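Local coordinates for protein FMN-dependent nitronate monooxygenase (Shewanella oneidensis, PDB 5LSM) that probably oxidises propionate 3-nitronate to 3-oxopropanoate with molecular oxygen, using bound FMN as its cofactor, at residues L41-L46 with V68-H73; E127-H132 with W147-I152; A91-E96 with N281-E286. One frame throughout, in Å; residues are numbered along the deposited sequence.

Overall arrangement
Running from the N terminus, the chain first closes contact 1, where strand 66-71 returns beside strand 39-42 after helix 48-59. It then reaches helix 91-97, the first half of contact 3, whose partner, 281-286, follows after 184 intervening residues. Within that long excursion lies contact 2, which joins strands 128-132 and 150-155 across helix 138-145. Contacts 1 and 2 lie in one parallel sheet, joined by the pairing of strands 66-71 and 128-132; their centres are about 12 Å apart, and both touch FMN. Contact 3 pairs two surface helices, its centre about 29 Å from that of contact 1 and about 40 Å from that of contact 2.

Contact 1: residues L41-L46 with V68-H73; sequences LPCAML and VNFFCH. With FMN (flavin mononucleotide), chain I.
Strands 39-42 and 66-71 are neighbouring parallel strands of the TIM-barrel sheet, linked through helix 48-59 as a beta-alpha-beta unit, and their C-terminal ends open onto the flavin. Two backbone bonds set the register: Asn69 N gives its hydrogen to Leu41 O at 2.8 Å, nearly along the carbonyl axis, and Cys43 N gives its own to Asn69 O. Beyond Pro42 the backbone leaves strand 39-42 in a type I turn from Cys43 to Leu46, and here small side chains meet large rings. Cys43 lays its CB over one face of the Phe70 ring, 3.6 Å from the centroid and offset toward the rim; SG, anti to the carbonyl carbon (chi1 -59°), stands obliquely to the same ring at 4.3 Å from its centroid. The next residue repeats the theme more squarely, for Ala44 CB sits over the middle of the Phe71 ring, 3.5 Å from its centroid. Alanine suits this place because its short methyl can come straight down over the ring, which also turns its edge to FMN N3. Pro42 and Asn69 share the flavin side of the sheet; Leu41 and Val68 point to the opposite face, where helix 48-59 packs on them. Asn69 holds CG anti to its backbone N (chi1 -180°), which sends the amide to the pyrimidine end of the cofactor. There it can accept and donate at once, as an amide does well: ND2 makes a weak bond to FMN O2 and another hydrogen bond to Ser130 OG. Its carbonyl OD1 is gripped twice, by FMN N3 at 2.7 Å and by a water, also at 2.7 Å from OD1, which donates in addition to FMN O4 and accepts from Ala44 N.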
loop_
_atom_site.group_PDB
_atom_site.type_symbol
_atom_site.label_atom_id
_atom_site.label_comp_id
_atom_site.label_asym_id
_atom_site.label_seq_id
_atom_site.Cartn_x
_atom_site.Cartn_y
_atom_site.Cartn_z
ATOM N N LEU A 41 16.285 20.146 -4.793
ATOM C CA LEU A 41 16.533 20.928 -3.584
ATOM C C LEU A 41 15.218 21.086 -2.824
ATOM O O LEU A 41 14.268 21.696 -3.331
ATOM C CB LEU A 41 17.126 22.306 -3.933
ATOM C CG LEU A 41 17.431 23.236 -2.746
ATOM C CD1 LEU A 41 18.448 22.644 -1.800
ATOM C CD2 LEU A 41 17.899 24.615 -3.194
ATOM N N PRO A 42 15.119 20.437 -1.654
ATOM C CA PRO A 42 13.966 20.681 -0.785
ATOM C C PRO A 42 14.057 22.073 -0.165
ATOM O O PRO A 42 15.077 22.406 0.428
ATOM C CB PRO A 42 14.095 19.592 0.280
ATOM C CG PRO A 42 15.561 19.272 0.339
ATOM C CD PRO A 42 16.137 19.577 -1.014
ATOM N N CYS A 43 13.033 22.897 -0.381
ATOM C CA CYS A 43 13.034 24.280 0.116
ATOM C C CYS A 43 12.063 24.570 1.246
ATOM O O CYS A 43 12.043 25.673 1.745
ATOM C CB CYS A 43 12.765 25.248 -1.030
ATOM S SG CYS A 43 14.010 25.084 -2.307
ATOM N N ALA A 44 11.300 23.581 1.698
ATOM C CA ALA A 44 10.258 23.835 2.697
ATOM C C ALA A 44 10.807 24.453 3.998
ATOM O O ALA A 44 10.118 25.235 4.650
ATOM C CB ALA A 44 9.482 22.554 2.997
ATOM N N MET A 45 12.013 24.069 4.400
ATOM C CA MET A 45 12.578 24.541 5.663
ATOM C C MET A 45 13.655 25.634 5.516
ATOM O O MET A 45 14.336 25.948 6.481
ATOM C CB MET A 45 13.198 23.372 6.426
ATOM C CG MET A 45 12.254 22.227 6.711
ATOM S SD MET A 45 13.133 20.859 7.486
ATOM C CE MET A 45 11.749 19.980 8.213
ATOM N N LEU A 46 13.807 26.214 4.326
ATOM C CA LEU A 46 14.896 27.174 4.073
ATOM C C LEU A 46 14.425 28.607 4.283
ATOM O O LEU A 46 13.403 28.999 3.777
ATOM C CB LEU A 46 15.428 27.019 2.634
ATOM C CG LEU A 46 16.625 26.089 2.409
ATOM C CD1 LEU A 46 16.670 24.949 3.405
ATOM C CD2 LEU A 46 16.635 25.542 0.984
ATOM N N VAL A 68 13.413 22.351 -7.778
ATOM C CA VAL A 68 13.302 22.963 -6.445
ATOM C C VAL A 68 11.903 22.722 -5.889
ATOM O O VAL A 68 10.904 22.829 -6.620
ATOM C CB VAL A 68 13.654 24.481 -6.439
ATOM C CG1 VAL A 68 14.953 24.721 -7.175
ATOM C CG2 VAL A 68 12.545 25.314 -7.066
ATOM N N ASN A 69 11.849 22.303 -4.624
ATOM C CA ASN A 69 10.620 21.772 -4.027
ATOM C C ASN A 69 10.082 22.699 -2.945
ATOM O O ASN A 69 10.853 23.171 -2.101
ATOM C CB ASN A 69 10.891 20.393 -3.423
ATOM C CG ASN A 69 9.662 19.786 -2.796
ATOM O OD1 ASN A 69 9.469 19.862 -1.575
ATOM N ND2 ASN A 69 8.763 19.277 -3.638
ATOM N N PHE A 70 8.760 22.897 -2.938
ATOM C CA PHE A 70 8.095 23.730 -1.945
ATOM C C PHE A 70 6.800 23.111 -1.434
ATOM O O PHE A 70 6.137 22.352 -2.151
ATOM C CB PHE A 70 7.764 25.100 -2.537
ATOM C CG PHE A 70 8.955 25.957 -2.756
ATOM C CD1 PHE A 70 9.638 25.920 -3.965
ATOM C CD2 PHE A 70 9.416 26.787 -1.747
ATOM C CE1 PHE A 70 10.753 26.715 -4.170
ATOM C CE2 PHE A 70 10.530 27.588 -1.948
ATOM C CZ PHE A 70 11.206 27.542 -3.160
ATOM N N PHE A 71 6.418 23.512 -0.219
ATOM C CA PHE A 71 5.100 23.217 0.329
ATOM C C PHE A 71 4.168 24.344 0.006
ATOM O O PHE A 71 4.491 25.493 0.290
ATOM C CB PHE A 71 5.149 23.104 1.852
ATOM C CG PHE A 71 5.868 21.908 2.350
ATOM C CD1 PHE A 71 6.261 20.888 1.485
ATOM C CD2 PHE A 71 6.119 21.772 3.697
ATOM C CE1 PHE A 71 6.926 19.772 1.967
ATOM C CE2 PHE A 71 6.762 20.646 4.186
ATOM C CZ PHE A 71 7.169 19.652 3.319
ATOM N N CYS A 72 2.967 24.007 -0.456
ATOM C CA CYS A 72 1.903 25.000 -0.627
ATOM C C CYS A 72 0.607 24.517 0.047
ATOM O O CYS A 72 -0.417 24.278 -0.594
ATOM C CB CYS A 72 1.675 25.270 -2.106
ATOM S SG CYS A 72 1.283 23.770 -3.000
ATOM N N HIS A 73 0.703 24.344 1.354
ATOM C CA HIS A 73 -0.424 23.996 2.196
ATOM C C HIS A 73 -1.130 25.279 2.632
ATOM O O HIS A 73 -0.545 26.371 2.599
ATOM C CB HIS A 73 0.066 23.245 3.439
ATOM C CG HIS A 73 1.066 24.011 4.258
ATOM N ND1 HIS A 73 2.387 24.158 3.882
ATOM C CD2 HIS A 73 0.945 24.645 5.449
ATOM C CE1 HIS A 73 3.025 24.877 4.787
ATOM N NE2 HIS A 73 2.177 25.166 5.758
HETATM N N1 FMN I . 8.430 15.340 -0.678
HETATM C C2 FMN I . 8.339 16.688 -0.869
HETATM O O2 FMN I . 7.565 17.132 -1.755
HETATM N N3 FMN I . 9.033 17.571 -0.122
HETATM C C4 FMN I . 9.867 17.170 0.850
HETATM O O4 FMN I . 10.499 17.983 1.547
HETATM C C4A FMN I . 10.001 15.724 1.113
HETATM N N5 FMN I . 10.840 15.278 2.050
HETATM C C5A FMN I . 11.028 13.963 2.254
HETATM C C6 FMN I . 11.942 13.582 3.233
HETATM C C7 FMN I . 12.190 12.247 3.482
HETATM C C7M FMN I . 13.167 11.892 4.572
HETATM C C8 FMN I . 11.464 11.210 2.693
HETATM C C8M FMN I . 11.726 9.747 2.975
HETATM C C9 FMN I . 10.539 11.588 1.709
HETATM C C9A FMN I . 10.284 12.946 1.453
HETATM N N10 FMN I . 9.391 13.408 0.435
HETATM C C10 FMN I . 9.229 14.800 0.269
HETATM C "C1'" FMN I . 8.583 12.492 -0.390
HETATM C "C2'" FMN I . 9.331 12.053 -1.638
HETATM O "O2'" FMN I . 9.242 13.097 -2.626
HETATM C "C3'" FMN I . 8.749 10.750 -2.203
HETATM O "O3'" FMN I . 7.321 10.843 -2.253
HETATM C "C4'" FMN I . 9.086 9.505 -1.380
HETATM O "O4'" FMN I . 10.398 9.542 -0.805
HETATM C "C5'" FMN I . 8.936 8.289 -2.280
HETATM O "O5'" FMN I . 9.048 7.075 -1.543
HETATM P P FMN I . 10.450 6.378 -1.171
HETATM O O1P FMN I . 11.415 6.656 -2.302
HETATM O O2P FMN I . 10.068 4.926 -1.039
HETATM O O3P FMN I . 10.803 7.057 0.105
HETATM O O HOH W 1 10.972 20.719 0.532
#

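Contact 2: residues E127-H132 with W147-I152; sequences EVVSFH and WGSKVI. With FMN (flavin mononucleotide), chain I.
The strands 128-132 and 150-152 run parallel, 19° apart, in the beta-alpha-beta unit closed through helix 138-145 of the TIM barrel, and are laced by four backbone hydrogen bonds; the straightest, from Val129 N to Lys150 O, spans 3.0 Å at 169°. Valine and isoleucine, beta-branched, suit the extended backbone, and successive side chains alternate between the faces of the sheet. Ser130 and Ile152 point to one face, where Ile152 CG1 lies 3.4 Å from Ser130 CB and CD1 extends toward Val128 CG2. Ser130 OG turns from this contact to Asn67 OD1, and as a second-shell residue helps position Asn69 at the flavin. On the face of Val129 and Val151, Val129 CG2 touches Ser149 CB and the edge of the Trp147 ring, while Val151 CG1 meets the edge of Phe131 at 4.3 Å from CD2. Gly148, with positive phi (93°), ends the preceding helix in a Schellman motif, a backbone shape that glycine adopts readily. Lys150 bends at chi2 and chi4 so that NZ donates back to Gly148 O at 3.1 Å; a water joins NZ, Gly148 O and Glu127 O. At the strand end FMN O2 lies over one face of the His132 ring, 2.9 Å from ND1, and NE2 bonds to His182 O. Helix 138-145 packs Ile144 on Val129 and Val151, helix 4-9 sets Phe9 against Val128 and Ile152, and strand 66-71 borders strand 128-132.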
loop_
_atom_site.group_PDB
_atom_site.type_symbol
_atom_site.label_atom_id
_atom_site.label_comp_id
_atom_site.label_asym_id
_atom_site.label_seq_id
_atom_site.Cartn_x
_atom_site.Cartn_y
_atom_site.Cartn_z
ATOM N N GLU A 127 14.626 24.554 -13.788
ATOM C CA GLU A 127 14.067 23.763 -14.862
ATOM C C GLU A 127 12.760 23.132 -14.405
ATOM O O GLU A 127 11.761 23.126 -15.129
ATOM C CB GLU A 127 15.076 22.705 -15.314
ATOM C CG GLU A 127 16.309 23.291 -16.020
ATOM C CD GLU A 127 17.229 24.093 -15.088
ATOM O OE1 GLU A 127 17.242 23.839 -13.855
ATOM O OE2 GLU A 127 17.955 24.978 -15.584
ATOM N N VAL A 128 12.728 22.663 -13.166
ATOM C CA VAL A 128 11.458 22.261 -12.610
ATOM C C VAL A 128 11.231 22.759 -11.196
ATOM O O VAL A 128 12.177 22.958 -10.429
ATOM C CB VAL A 128 11.136 20.733 -12.795
ATOM C CG1 VAL A 128 12.032 20.068 -13.835
ATOM C CG2 VAL A 128 11.164 19.986 -11.487
ATOM N N VAL A 129 9.964 23.077 -10.931
ATOM C CA VAL A 129 9.474 23.463 -9.630
ATOM C C VAL A 129 8.395 22.440 -9.206
ATOM O O VAL A 129 7.407 22.203 -9.923
ATOM C CB VAL A 129 8.822 24.856 -9.704
ATOM C CG1 VAL A 129 8.171 25.224 -8.378
ATOM C CG2 VAL A 129 9.836 25.907 -10.116
ATOM N N SER A 130 8.614 21.801 -8.069
ATOM C CA SER A 130 7.721 20.770 -7.618
ATOM C C SER A 130 7.041 21.307 -6.383
ATOM O O SER A 130 7.610 22.122 -5.667
ATOM C CB SER A 130 8.486 19.468 -7.318
ATOM O OG SER A 130 9.542 19.700 -6.392
ATOM N N PHE A 131 5.814 20.857 -6.149
ATOM C CA PHE A 131 5.042 21.289 -4.994
ATOM C C PHE A 131 4.536 20.063 -4.269
ATOM O O PHE A 131 4.219 19.062 -4.904
ATOM C CB PHE A 131 3.859 22.172 -5.427
ATOM C CG PHE A 131 4.263 23.545 -5.833
ATOM C CD1 PHE A 131 4.738 24.440 -4.892
ATOM C CD2 PHE A 131 4.265 23.914 -7.159
ATOM C CE1 PHE A 131 5.173 25.694 -5.265
ATOM C CE2 PHE A 131 4.663 25.184 -7.532
ATOM C CZ PHE A 131 5.117 26.075 -6.583
ATOM N N HIS A 132 4.532 20.135 -2.938
ATOM C CA HIS A 132 3.811 19.187 -2.082
ATOM C C HIS A 132 2.530 19.825 -1.492
ATOM O O HIS A 132 2.530 21.000 -1.093
ATOM C CB HIS A 132 4.736 18.742 -0.947
ATOM C CG HIS A 132 4.665 17.285 -0.636
ATOM N ND1 HIS A 132 4.815 16.312 -1.596
ATOM C CD2 HIS A 132 4.536 16.633 0.543
ATOM C CE1 HIS A 132 4.770 15.123 -1.027
ATOM N NE2 HIS A 132 4.581 15.288 0.270
ATOM N N TRP A 147 9.086 31.621 -16.336
ATOM C CA TRP A 147 10.532 31.367 -16.290
ATOM C C TRP A 147 10.969 30.265 -17.253
ATOM O O TRP A 147 12.151 30.022 -17.406
ATOM C CB TRP A 147 10.962 30.949 -14.892
ATOM C CG TRP A 147 10.528 31.852 -13.821
ATOM C CD1 TRP A 147 10.342 33.191 -13.909
ATOM C CD2 TRP A 147 10.277 31.498 -12.457
ATOM N NE1 TRP A 147 9.999 33.701 -12.687
ATOM C CE2 TRP A 147 9.955 32.683 -11.775
ATOM C CE3 TRP A 147 10.302 30.289 -11.746
ATOM C CZ2 TRP A 147 9.637 32.702 -10.421
ATOM C CZ3 TRP A 147 10.009 30.306 -10.405
ATOM C CH2 TRP A 147 9.660 31.504 -9.752
ATOM N N GLY A 148 10.023 29.570 -17.860
ATOM C CA GLY A 148 10.334 28.346 -18.595
ATOM C C GLY A 148 10.203 27.078 -17.759
ATOM O O GLY A 148 10.291 25.970 -18.296
ATOM N N SER A 149 9.989 27.241 -16.449
ATOM C CA SER A 149 9.981 26.127 -15.502
ATOM C C SER A 149 8.814 25.207 -15.783
ATOM O O SER A 149 7.721 25.662 -16.085
ATOM C CB SER A 149 9.859 26.642 -14.084
ATOM O OG SER A 149 10.864 27.590 -13.806
ATOM N N LYS A 150 9.070 23.907 -15.764
ATOM C CA LYS A 150 7.991 22.935 -15.732
ATOM C C LYS A 150 7.525 22.821 -14.311
ATOM O O LYS A 150 8.330 22.873 -13.380
ATOM C CB LYS A 150 8.468 21.561 -16.215
ATOM C CG LYS A 150 9.115 21.573 -17.578
ATOM C CD LYS A 150 8.147 22.034 -18.652
ATOM C CE LYS A 150 8.864 22.226 -19.985
ATOM N NZ LYS A 150 9.924 23.274 -19.859
ATOM N N VAL A 151 6.232 22.621 -14.142
ATOM C CA VAL A 151 5.652 22.487 -12.818
ATOM C C VAL A 151 5.116 21.080 -12.617
ATOM O O VAL A 151 4.299 20.601 -13.419
ATOM C CB VAL A 151 4.519 23.496 -12.619
ATOM C CG1 VAL A 151 3.721 23.177 -11.365
ATOM C CG2 VAL A 151 5.084 24.905 -12.540
ATOM N N ILE A 152 5.541 20.449 -11.524
ATOM C CA ILE A 152 5.003 19.154 -11.108
ATOM C C ILE A 152 4.490 19.166 -9.656
ATOM O O ILE A 152 4.907 20.001 -8.850
ATOM C CB ILE A 152 6.054 18.039 -11.254
ATOM C CG1 ILE A 152 7.206 18.247 -10.277
ATOM C CG2 ILE A 152 6.588 17.989 -12.670
ATOM C CD1 ILE A 152 8.200 17.111 -10.290
HETATM N N1 FMN I . 8.430 15.340 -0.678
HETATM C C2 FMN I . 8.339 16.688 -0.869
HETATM O O2 FMN I . 7.565 17.132 -1.755
HETATM N N3 FMN I . 9.033 17.571 -0.122
HETATM C C4 FMN I . 9.867 17.170 0.850
HETATM O O4 FMN I . 10.499 17.983 1.547
HETATM C C4A FMN I . 10.001 15.724 1.113
HETATM N N5 FMN I . 10.840 15.278 2.050
HETATM C C5A FMN I . 11.028 13.963 2.254
HETATM C C6 FMN I . 11.942 13.582 3.233
HETATM C C7 FMN I . 12.190 12.247 3.482
HETATM C C7M FMN I . 13.167 11.892 4.572
HETATM C C8 FMN I . 11.464 11.210 2.693
HETATM C C8M FMN I . 11.726 9.747 2.975
HETATM C C9 FMN I . 10.539 11.588 1.709
HETATM C C9A FMN I . 10.284 12.946 1.453
HETATM N N10 FMN I . 9.391 13.408 0.435
HETATM C C10 FMN I . 9.229 14.800 0.269
HETATM C "C1'" FMN I . 8.583 12.492 -0.390
HETATM C "C2'" FMN I . 9.331 12.053 -1.638
HETATM O "O2'" FMN I . 9.242 13.097 -2.626
HETATM C "C3'" FMN I . 8.749 10.750 -2.203
HETATM O "O3'" FMN I . 7.321 10.843 -2.253
HETATM C "C4'" FMN I . 9.086 9.505 -1.380
HETATM O "O4'" FMN I . 10.398 9.542 -0.805
HETATM C "C5'" FMN I . 8.936 8.289 -2.280
HETATM O "O5'" FMN I . 9.048 7.075 -1.543
HETATM P P FMN I . 10.450 6.378 -1.171
HETATM O O1P FMN I . 11.415 6.656 -2.302
HETATM O O2P FMN I . 10.068 4.926 -1.039
HETATM O O3P FMN I . 10.803 7.057 0.105
HETATM O O HOH W 2 11.853 23.730 -17.828
#

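Contact 3: residues A91-E96 with N281-E286; sequences APYFAE and NRFMAE
Arg282 stands in the first turn of helix 282-287 and reaches toward helix 91-97; the axes of segments 91-96 and 282-286 come no closer than 13.4 Å, so long side chains must bridge the gap. Leaving CB, its CG is anti to the backbone N (chi1 177°), and the chain stays extended through CD to NE, so the methylenes carry the charge straight toward the other helix. NE donates in the guanidinium plane to Glu286 OE2 at 3.0 Å, a salt bridge one helical turn along, reaching that carboxylate from above its plane. At the tip, NH2 gives a nearly straight bond of 2.8 Å to the syn lone pair of Glu96 OE1. NH1 completes the end-on grip with a longer bond of 3.2 Å to Glu96 OE2, the carboxylate being turned 45° from the guanidinium. NH2 also lies at the edge of the Tyr93 ring, 3.5 Å from CE1; ring and guanidinium planes are 81° apart, with CE1 over the guanidinium face. Arginine suits the place because its several N-H groups can serve two acids at once, and its charge probably eases the nearness of the two carboxylates.

Tyr93 reaches across beside it, its OH donating at 2.6 Å to the anti lone pair of Glu286 OE1, with ring and carboxylate nearly coplanar. Deeper down, Tyr93 CE2 comes within 4.2 Å of Phe283 CD1, and Phe319 packs against both rings. Asn281, as N-cap, accepts from Met284 N through OD1. Glu96, Arg282 and Glu286 thus form a surface salt-bridge network over an aromatic layer, joining two helices distant in sequence and away from the FMN site.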
loop_
_atom_site.group_PDB
_atom_site.type_symbol
_atom_site.label_atom_id
_atom_site.label_comp_id
_atom_site.label_asym_id
_atom_site.label_seq_id
_atom_site.Cartn_x
_atom_site.Cartn_y
_atom_site.Cartn_z
ATOM N N ALA A 91 3.423 16.137 29.001
ATOM C CA ALA A 91 4.064 16.501 30.262
ATOM C C ALA A 91 4.959 15.382 30.859
ATOM O O ALA A 91 6.087 15.646 31.262
ATOM C CB ALA A 91 3.014 16.955 31.265
ATOM N N PRO A 92 4.480 14.127 30.859
ATOM C CA PRO A 92 5.290 13.016 31.359
ATOM C C PRO A 92 6.676 12.876 30.718
ATOM O O PRO A 92 7.653 12.565 31.416
ATOM C CB PRO A 92 4.441 11.793 31.021
ATOM C CG PRO A 92 3.041 12.293 31.047
ATOM C CD PRO A 92 3.108 13.696 30.524
ATOM N N TYR A 93 6.762 13.079 29.405
ATOM C CA TYR A 93 8.053 13.024 28.729
ATOM C C TYR A 93 8.925 14.186 29.134
ATOM O O TYR A 93 10.117 14.016 29.348
ATOM C CB TYR A 93 7.900 12.998 27.213
ATOM C CG TYR A 93 7.096 11.834 26.711
ATOM C CD1 TYR A 93 7.475 10.519 26.996
ATOM C CD2 TYR A 93 5.935 12.043 25.980
ATOM C CE1 TYR A 93 6.712 9.447 26.567
ATOM C CE2 TYR A 93 5.171 10.985 25.536
ATOM C CZ TYR A 93 5.559 9.687 25.832
ATOM O OH TYR A 93 4.780 8.657 25.372
ATOM N N PHE A 94 8.337 15.368 29.243
ATOM C CA PHE A 94 9.098 16.536 29.650
ATOM C C PHE A 94 9.713 16.299 31.019
ATOM O O PHE A 94 10.898 16.537 31.226
ATOM C CB PHE A 94 8.204 17.769 29.688
ATOM C CG PHE A 94 7.697 18.178 28.349
ATOM C CD1 PHE A 94 8.560 18.286 27.273
ATOM C CD2 PHE A 94 6.361 18.452 28.159
ATOM C CE1 PHE A 94 8.097 18.686 26.036
ATOM C CE2 PHE A 94 5.891 18.855 26.931
ATOM C CZ PHE A 94 6.754 18.950 25.861
ATOM N N ALA A 95 8.910 15.767 31.925
ATOM C CA ALA A 95 9.399 15.326 33.227
ATOM C C ALA A 95 10.528 14.279 33.117
ATOM O O ALA A 95 11.582 14.420 33.722
ATOM C CB ALA A 95 8.240 14.778 34.054
ATOM N N GLU A 96 10.283 13.205 32.380
ATOM C CA GLU A 96 11.279 12.145 32.235
ATOM C C GLU A 96 12.621 12.734 31.795
ATOM O O GLU A 96 13.633 12.554 32.457
ATOM C CB GLU A 96 10.781 11.087 31.248
ATOM C CG GLU A 96 11.831 10.069 30.836
ATOM C CD GLU A 96 11.265 8.959 29.982
ATOM O OE1 GLU A 96 10.055 9.016 29.676
ATOM O OE2 GLU A 96 12.029 8.028 29.626
ATOM N N ASN A 281 8.682 4.256 16.291
ATOM C CA ASN A 281 9.422 4.458 17.530
ATOM C C ASN A 281 8.503 4.540 18.765
ATOM O O ASN A 281 7.285 4.335 18.658
ATOM C CB ASN A 281 10.360 5.678 17.422
ATOM C CG ASN A 281 9.649 6.971 16.999
ATOM O OD1 ASN A 281 8.508 7.209 17.316
ATOM N ND2 ASN A 281 10.382 7.843 16.352
ATOM N N ARG A 282 9.099 4.732 19.945
ATOM C CA ARG A 282 8.357 4.702 21.207
ATOM C C ARG A 282 7.237 5.738 21.185
ATOM O O ARG A 282 6.092 5.453 21.578
ATOM C CB ARG A 282 9.305 4.984 22.389
ATOM C CG ARG A 282 8.633 5.049 23.766
ATOM C CD ARG A 282 9.601 5.600 24.810
ATOM N NE ARG A 282 8.952 5.969 26.067
ATOM C CZ ARG A 282 9.511 6.746 27.001
ATOM N NH1 ARG A 282 10.735 7.234 26.826
ATOM N NH2 ARG A 282 8.830 7.074 28.100
ATOM N N PHE A 283 7.581 6.946 20.747
ATOM C CA PHE A 283 6.631 8.050 20.734
ATOM C C PHE A 283 5.397 7.652 19.898
ATOM O O PHE A 283 4.265 7.750 20.370
ATOM C CB PHE A 283 7.319 9.326 20.207
ATOM C CG PHE A 283 6.468 10.568 20.274
ATOM C CD1 PHE A 283 5.684 10.847 21.389
ATOM C CD2 PHE A 283 6.479 11.475 19.233
ATOM C CE1 PHE A 283 4.906 11.988 21.443
ATOM C CE2 PHE A 283 5.686 12.602 19.269
ATOM C CZ PHE A 283 4.898 12.859 20.374
ATOM N N MET A 284 5.625 7.043 18.735
ATOM C CA MET A 284 4.515 6.627 17.886
ATOM C C MET A 284 3.734 5.478 18.518
ATOM O O MET A 284 2.497 5.478 18.485
ATOM C CB MET A 284 4.999 6.216 16.505
ATOM C CG MET A 284 5.669 7.319 15.698
ATOM S SD MET A 284 6.569 6.596 14.312
ATOM C CE MET A 284 8.010 7.663 14.235
ATOM N N ALA A 285 4.440 4.506 19.090
ATOM C CA ALA A 285 3.779 3.365 19.725
ATOM C C ALA A 285 2.919 3.774 20.938
ATOM O O ALA A 285 1.839 3.221 21.138
ATOM C CB ALA A 285 4.791 2.315 20.122
ATOM N N GLU A 286 3.363 4.773 21.704
ATOM C CA GLU A 286 2.695 5.120 22.971
ATOM C C GLU A 286 1.622 6.161 22.775
ATOM O O GLU A 286 0.661 6.178 23.517
ATOM C CB GLU A 286 3.702 5.619 24.017
ATOM C CG GLU A 286 4.635 4.532 24.516
ATOM C CD GLU A 286 5.690 5.055 25.476
ATOM O OE1 GLU A 286 5.724 6.277 25.725
ATOM O OE2 GLU A 286 6.514 4.248 25.959
#